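Local coordinates for serine--tRNA ligase (Pyrococcus horikoshii, PDB 2DQ0), which probably attaches L-serine to tRNA(Ser), and also to tRNA(Sec), at the expense of ATP, working as a class II synthetase homodimer, at residues Pro272-Val278 and Lys304-Tyr310. Residue numbers count along the deposited sequence, not the author numbering.
Sequences PLLYVGV and KVEQFVY. With SSA (5'-O-(N-(L-seryl)-sulfamoyl)adenosine), chain G.
Y310 overlaps two side chains of the neighbouring strand: L273 CD1 lies over one face of its ring, and Y310 CE1 sits at the edge of the Y275 ring, near its plane, 3.8 Å from Y275 CE2. Strands 273-278 and 304-310 belong to the two antiparallel strands of motif 2 in the class II aminoacyl-tRNA synthetase catalytic sheet; their axes approach to 4.5 Å, with N-to-C directions 163° apart. P272, behind a cis peptide bond, leads into the first strand. The hydrogen-bonded pairs are L273-Y310, Y275-F308 and G277-E306, each closed by two backbone bonds: L273 N to Y310 O 3.0 Å and Y310 N to L273 O 3.1 Å, Y275 N to F308 O 2.9 Å and F308 N to Y275 O 2.7 Å, G277 N to E306 O 2.8 Å and E306 N to G277 O 2.6 Å. L274-V309 and V276-Q307 are non-hydrogen-bonded pairs. On the face where helix 254-259 packs, chi1 is m for L273, Y275 and Y310, which stay against the opposite strand, and t for E306 and F308, whose ends lead away. Y275 OH is hydrogen-bonded to H261 NE2 and Y310 OH to L257 O. On the reverse face, L274 CD2 meets V309 CG2 at 3.8 Å and V276 CG2 meets V305 CG1 at 3.7 Å, beside helices 190-209 and 316-333. K304 NZ, hydrogen-bonded to T252 OG1, forms a salt bridge with E306 OE1 at 3.2 Å, and E306 (chi2 87°) grips the seryl moiety of SSA: OE1 accepts from OG at 2.7 Å, OE2 from N10 at 2.6 Å.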
ATOM      1  N   PRO A 272      -5.198 -20.104  22.074  1.00 63.14           N
ATOM      2  CA  PRO A 272      -4.507 -19.530  20.914  1.00 60.98           C
ATOM      3  C   PRO A 272      -5.095 -18.171  20.508  1.00 53.68           C
ATOM      4  O   PRO A 272      -6.292 -17.954  20.620  1.00 51.38           O
ATOM      5  CB  PRO A 272      -4.716 -20.593  19.841  1.00 59.43           C
ATOM      6  CG  PRO A 272      -6.106 -21.053  20.128  1.00 60.36           C
ATOM      7  CD  PRO A 272      -6.150 -21.149  21.656  1.00 58.08           C
ATOM      8  N   LEU A 273      -4.240 -17.249  20.078  1.00 58.69           N
ATOM      9  CA  LEU A 273      -4.710 -15.949  19.614  1.00 56.58           C
ATOM     10  C   LEU A 273      -4.963 -16.182  18.135  1.00 55.67           C
ATOM     11  O   LEU A 273      -4.056 -16.566  17.404  1.00 57.05           O
ATOM     12  CB  LEU A 273      -3.633 -14.882  19.794  1.00 60.24           C
ATOM     13  CG  LEU A 273      -3.158 -14.579  21.219  1.00 64.68           C
ATOM     14  CD1 LEU A 273      -2.165 -13.421  21.186  1.00 63.51           C
ATOM     15  CD2 LEU A 273      -4.335 -14.216  22.091  1.00 57.66           C
ATOM     16  N   LEU A 274      -6.194 -15.975  17.696  1.00 54.56           N
ATOM     17  CA  LEU A 274      -6.518 -16.207  16.298  1.00 52.54           C
ATOM     18  C   LEU A 274      -6.821 -14.940  15.498  1.00 53.26           C
ATOM     19  O   LEU A 274      -7.806 -14.233  15.737  1.00 45.26           O
ATOM     20  CB  LEU A 274      -7.692 -17.178  16.196  1.00 48.48           C
ATOM     21  CG  LEU A 274      -7.544 -18.432  17.067  1.00 57.15           C
ATOM     22  CD1 LEU A 274      -8.898 -19.115  17.100  1.00 52.57           C
ATOM     23  CD2 LEU A 274      -6.434 -19.384  16.554  1.00 45.25           C
ATOM     24  N   TYR A 275      -5.966 -14.659  14.524  1.00 51.39           N
ATOM     25  CA  TYR A 275      -6.176 -13.489  13.700  1.00 50.73           C
ATOM     26  C   TYR A 275      -6.403 -13.786  12.226  1.00 42.56           C
ATOM     27  O   TYR A 275      -5.803 -14.687  11.646  1.00 46.22           O
ATOM     28  CB  TYR A 275      -4.987 -12.540  13.842  1.00 45.80           C
ATOM     29  CG  TYR A 275      -4.814 -12.008  15.236  1.00 44.15           C
ATOM     30  CD1 TYR A 275      -5.749 -11.139  15.792  1.00 45.44           C
ATOM     31  CD2 TYR A 275      -3.698 -12.349  15.994  1.00 51.51           C
ATOM     32  CE1 TYR A 275      -5.578 -10.618  17.067  1.00 44.32           C
ATOM     33  CE2 TYR A 275      -3.511 -11.833  17.268  1.00 57.98           C
ATOM     34  CZ  TYR A 275      -4.453 -10.966  17.798  1.00 58.77           C
ATOM     35  OH  TYR A 275      -4.242 -10.436  19.046  1.00 66.24           O
ATOM     36  N   VAL A 276      -7.300 -13.022  11.634  1.00 41.61           N
ATOM     37  CA  VAL A 276      -7.542 -13.117  10.213  1.00 44.01           C
ATOM     38  C   VAL A 276      -7.438 -11.687   9.691  1.00 44.61           C
ATOM     39  O   VAL A 276      -8.320 -10.862   9.920  1.00 45.67           O
ATOM     40  CB  VAL A 276      -8.920 -13.722   9.875  1.00 44.29           C
ATOM     41  CG1 VAL A 276     -10.044 -13.060  10.705  1.00 34.05           C
ATOM     42  CG2 VAL A 276      -9.164 -13.570   8.393  1.00 24.74           C
ATOM     43  N   GLY A 277      -6.330 -11.389   9.020  1.00 48.33           N
ATOM     44  CA  GLY A 277      -6.136 -10.056   8.488  1.00 37.43           C
ATOM     45  C   GLY A 277      -6.441  -9.938   7.007  1.00 43.86           C
ATOM     46  O   GLY A 277      -6.479 -10.943   6.278  1.00 41.13           O
ATOM     47  N   VAL A 278      -6.683  -8.698   6.577  1.00 41.29           N
ATOM     48  CA  VAL A 278      -6.939  -8.356   5.175  1.00 42.72           C
ATOM     49  C   VAL A 278      -5.947  -7.247   4.926  1.00 41.10           C
ATOM     50  O   VAL A 278      -5.738  -6.399   5.792  1.00 38.53           O
ATOM     51  CB  VAL A 278      -8.310  -7.680   4.906  1.00 39.92           C
ATOM     52  CG1 VAL A 278      -8.706  -7.888   3.454  1.00 34.46           C
ATOM     53  CG2 VAL A 278      -9.337  -8.166   5.849  1.00 51.03           C
ATOM     54  N   LYS A 304      -4.888  -9.952  -0.046  1.00 31.73           N
ATOM     55  CA  LYS A 304      -4.903 -11.250   0.609  1.00 37.62           C
ATOM     56  C   LYS A 304      -5.504 -11.279   2.011  1.00 35.60           C
ATOM     57  O   LYS A 304      -5.164 -10.480   2.869  1.00 36.32           O
ATOM     58  CB  LYS A 304      -3.490 -11.829   0.658  1.00 34.47           C
ATOM     59  CG  LYS A 304      -3.434 -13.227   1.238  1.00 37.72           C
ATOM     60  CD  LYS A 304      -2.067 -13.881   1.004  1.00 36.77           C
ATOM     61  CE  LYS A 304      -0.927 -13.013   1.553  1.00 29.56           C
ATOM     62  NZ  LYS A 304      -1.081 -12.719   3.016  1.00 42.18           N
ATOM     63  N   VAL A 305      -6.427 -12.207   2.217  1.00 38.52           N
ATOM     64  CA  VAL A 305      -7.056 -12.409   3.511  1.00 37.70           C
ATOM     65  C   VAL A 305      -6.145 -13.467   4.130  1.00 43.95           C
ATOM     66  O   VAL A 305      -5.973 -14.550   3.562  1.00 43.25           O
ATOM     67  CB  VAL A 305      -8.477 -12.962   3.344  1.00 42.96           C
ATOM     68  CG1 VAL A 305      -9.075 -13.328   4.701  1.00 33.52           C
ATOM     69  CG2 VAL A 305      -9.338 -11.931   2.647  1.00 43.85           C
ATOM     70  N   GLU A 306      -5.565 -13.154   5.286  1.00 41.66           N
ATOM     71  CA  GLU A 306      -4.605 -14.046   5.935  1.00 38.66           C
ATOM     72  C   GLU A 306      -4.965 -14.600   7.310  1.00 42.61           C
ATOM     73  O   GLU A 306      -5.475 -13.880   8.166  1.00 40.01           O
ATOM     74  CB  GLU A 306      -3.270 -13.294   6.048  1.00 39.33           C
ATOM     75  CG  GLU A 306      -2.166 -14.030   6.779  1.00 35.49           C
ATOM     76  CD  GLU A 306      -1.377 -14.919   5.861  1.00 40.00           C
ATOM     77  OE1 GLU A 306      -1.909 -15.272   4.793  1.00 43.70           O
ATOM     78  OE2 GLU A 306      -0.230 -15.269   6.212  1.00 36.68           O
ATOM     79  N   GLN A 307      -4.657 -15.879   7.521  1.00 45.32           N
ATOM     80  CA  GLN A 307      -4.883 -16.539   8.812  1.00 44.17           C
ATOM     81  C   GLN A 307      -3.568 -16.499   9.581  1.00 44.11           C
ATOM     82  O   GLN A 307      -2.519 -16.848   9.032  1.00 44.57           O
ATOM     83  CB  GLN A 307      -5.226 -18.027   8.650  1.00 45.01           C
ATOM     84  CG  GLN A 307      -6.518 -18.401   7.945  1.00 44.62           C
ATOM     85  CD  GLN A 307      -6.610 -19.906   7.774  1.00 50.68           C
ATOM     86  OE1 GLN A 307      -6.427 -20.449   6.673  1.00 49.11           O
ATOM     87  NE2 GLN A 307      -6.863 -20.596   8.874  1.00 51.32           N
ATOM     88  N   PHE A 308      -3.605 -16.087  10.843  1.00 43.55           N
ATOM     89  CA  PHE A 308      -2.383 -16.094  11.644  1.00 43.30           C
ATOM     90  C   PHE A 308      -2.738 -16.615  13.024  1.00 50.70           C
ATOM     91  O   PHE A 308      -3.767 -16.233  13.600  1.00 44.20           O
ATOM     92  CB  PHE A 308      -1.777 -14.711  11.731  1.00 43.69           C
ATOM     93  CG  PHE A 308      -0.386 -14.688  12.317  1.00 49.88           C
ATOM     94  CD1 PHE A 308      -0.187 -14.795  13.703  1.00 39.26           C
ATOM     95  CD2 PHE A 308       0.727 -14.499  11.487  1.00 43.61           C
ATOM     96  CE1 PHE A 308       1.096 -14.703  14.244  1.00 47.07           C
ATOM     97  CE2 PHE A 308       2.012 -14.407  12.014  1.00 48.57           C
ATOM     98  CZ  PHE A 308       2.204 -14.507  13.400  1.00 47.46           C
ATOM     99  N   VAL A 309      -1.865 -17.483  13.541  1.00 52.72           N
ATOM    100  CA  VAL A 309      -2.053 -18.163  14.817  1.00 41.69           C
ATOM    101  C   VAL A 309      -0.886 -18.162  15.800  1.00 49.13           C
ATOM    102  O   VAL A 309       0.277 -18.396  15.438  1.00 40.64           O
ATOM    103  CB  VAL A 309      -2.427 -19.643  14.568  1.00 42.36           C
ATOM    104  CG1 VAL A 309      -2.489 -20.408  15.876  1.00 45.17           C
ATOM    105  CG2 VAL A 309      -3.758 -19.722  13.854  1.00 40.31           C
ATOM    106  N   TYR A 310      -1.223 -17.899  17.061  1.00 54.50           N
ATOM    107  CA  TYR A 310      -0.264 -17.924  18.159  1.00 50.97           C
ATOM    108  C   TYR A 310      -0.789 -19.066  18.997  1.00 54.94           C
ATOM    109  O   TYR A 310      -1.922 -19.000  19.464  1.00 53.74           O
ATOM    110  CB  TYR A 310      -0.335 -16.669  19.019  1.00 48.24           C
ATOM    111  CG  TYR A 310       0.193 -15.397  18.415  1.00 48.63           C
ATOM    112  CD1 TYR A 310      -0.563 -14.662  17.497  1.00 48.05           C
ATOM    113  CD2 TYR A 310       1.423 -14.879  18.818  1.00 49.30           C
ATOM    114  CE1 TYR A 310      -0.108 -13.437  17.008  1.00 42.86           C
ATOM    115  CE2 TYR A 310       1.887 -13.650  18.330  1.00 46.68           C
ATOM    116  CZ  TYR A 310       1.115 -12.937  17.428  1.00 47.63           C
ATOM    117  OH  TYR A 310       1.565 -11.719  16.959  1.00 50.27           O
TER
HETATM  118  N10 SSA G1001       1.950 -15.320   4.801  1.00 26.83           N
HETATM  119  CA  SSA G1001       2.047 -16.509   3.934  1.00 44.84           C
HETATM  120  CB  SSA G1001       0.748 -17.267   3.905  1.00 47.08           C
HETATM  121  OG  SSA G1001      -0.267 -16.579   3.166  1.00 42.65           O
HETATM  122  C9  SSA G1001       2.413 -16.178   2.492  1.00 38.24           C
HETATM  123  O9  SSA G1001       2.470 -15.015   2.104  1.00 45.87           O
HETATM  124  N8  SSA G1001       2.687 -17.213   1.688  1.00 39.90           N
HETATM  125  S1  SSA G1001       3.032 -16.966   0.138  1.00 38.54           S
HETATM  126  O1S SSA G1001       4.252 -16.172   0.134  1.00 31.52           O
HETATM  127  O2S SSA G1001       3.010 -18.280  -0.492  1.00 40.15           O
HETATM  128  O5' SSA G1001       1.840 -16.087  -0.377  1.00 39.49           O
HETATM  129  C5' SSA G1001       0.518 -16.576  -0.258  1.00 45.06           C
HETATM  130  C4' SSA G1001      -0.198 -16.573  -1.572  1.00 42.79           C
HETATM  131  O4' SSA G1001      -0.306 -15.234  -2.091  1.00 43.31           O
HETATM  132  C3' SSA G1001       0.407 -17.356  -2.720  1.00 52.63           C
HETATM  133  O3' SSA G1001       0.138 -18.734  -2.554  1.00 47.76           O
HETATM  134  C2' SSA G1001      -0.403 -16.780  -3.867  1.00 48.39           C
HETATM  135  O2' SSA G1001      -1.740 -17.219  -3.913  1.00 42.93           O
HETATM  136  C1' SSA G1001      -0.362 -15.288  -3.510  1.00 46.46           C
HETATM  137  N9  SSA G1001       0.819 -14.586  -4.004  1.00 38.09           N
HETATM  138  C8  SSA G1001       2.119 -14.605  -3.524  1.00 30.46           C
HETATM  139  N7  SSA G1001       2.942 -13.855  -4.211  1.00 35.65           N
HETATM  140  C5  SSA G1001       2.142 -13.309  -5.210  1.00 39.02           C
HETATM  141  C6  SSA G1001       2.419 -12.429  -6.289  1.00 38.33           C
HETATM  142  N6  SSA G1001       3.629 -11.933  -6.530  1.00 46.55           N
HETATM  143  N1  SSA G1001       1.383 -12.063  -7.105  1.00 42.79           N
HETATM  144  C2  SSA G1001       0.154 -12.562  -6.848  1.00 36.62           C
HETATM  145  N3  SSA G1001      -0.226 -13.406  -5.862  1.00 44.26           N
HETATM  146  C4  SSA G1001       0.827 -13.750  -5.085  1.00 32.52           C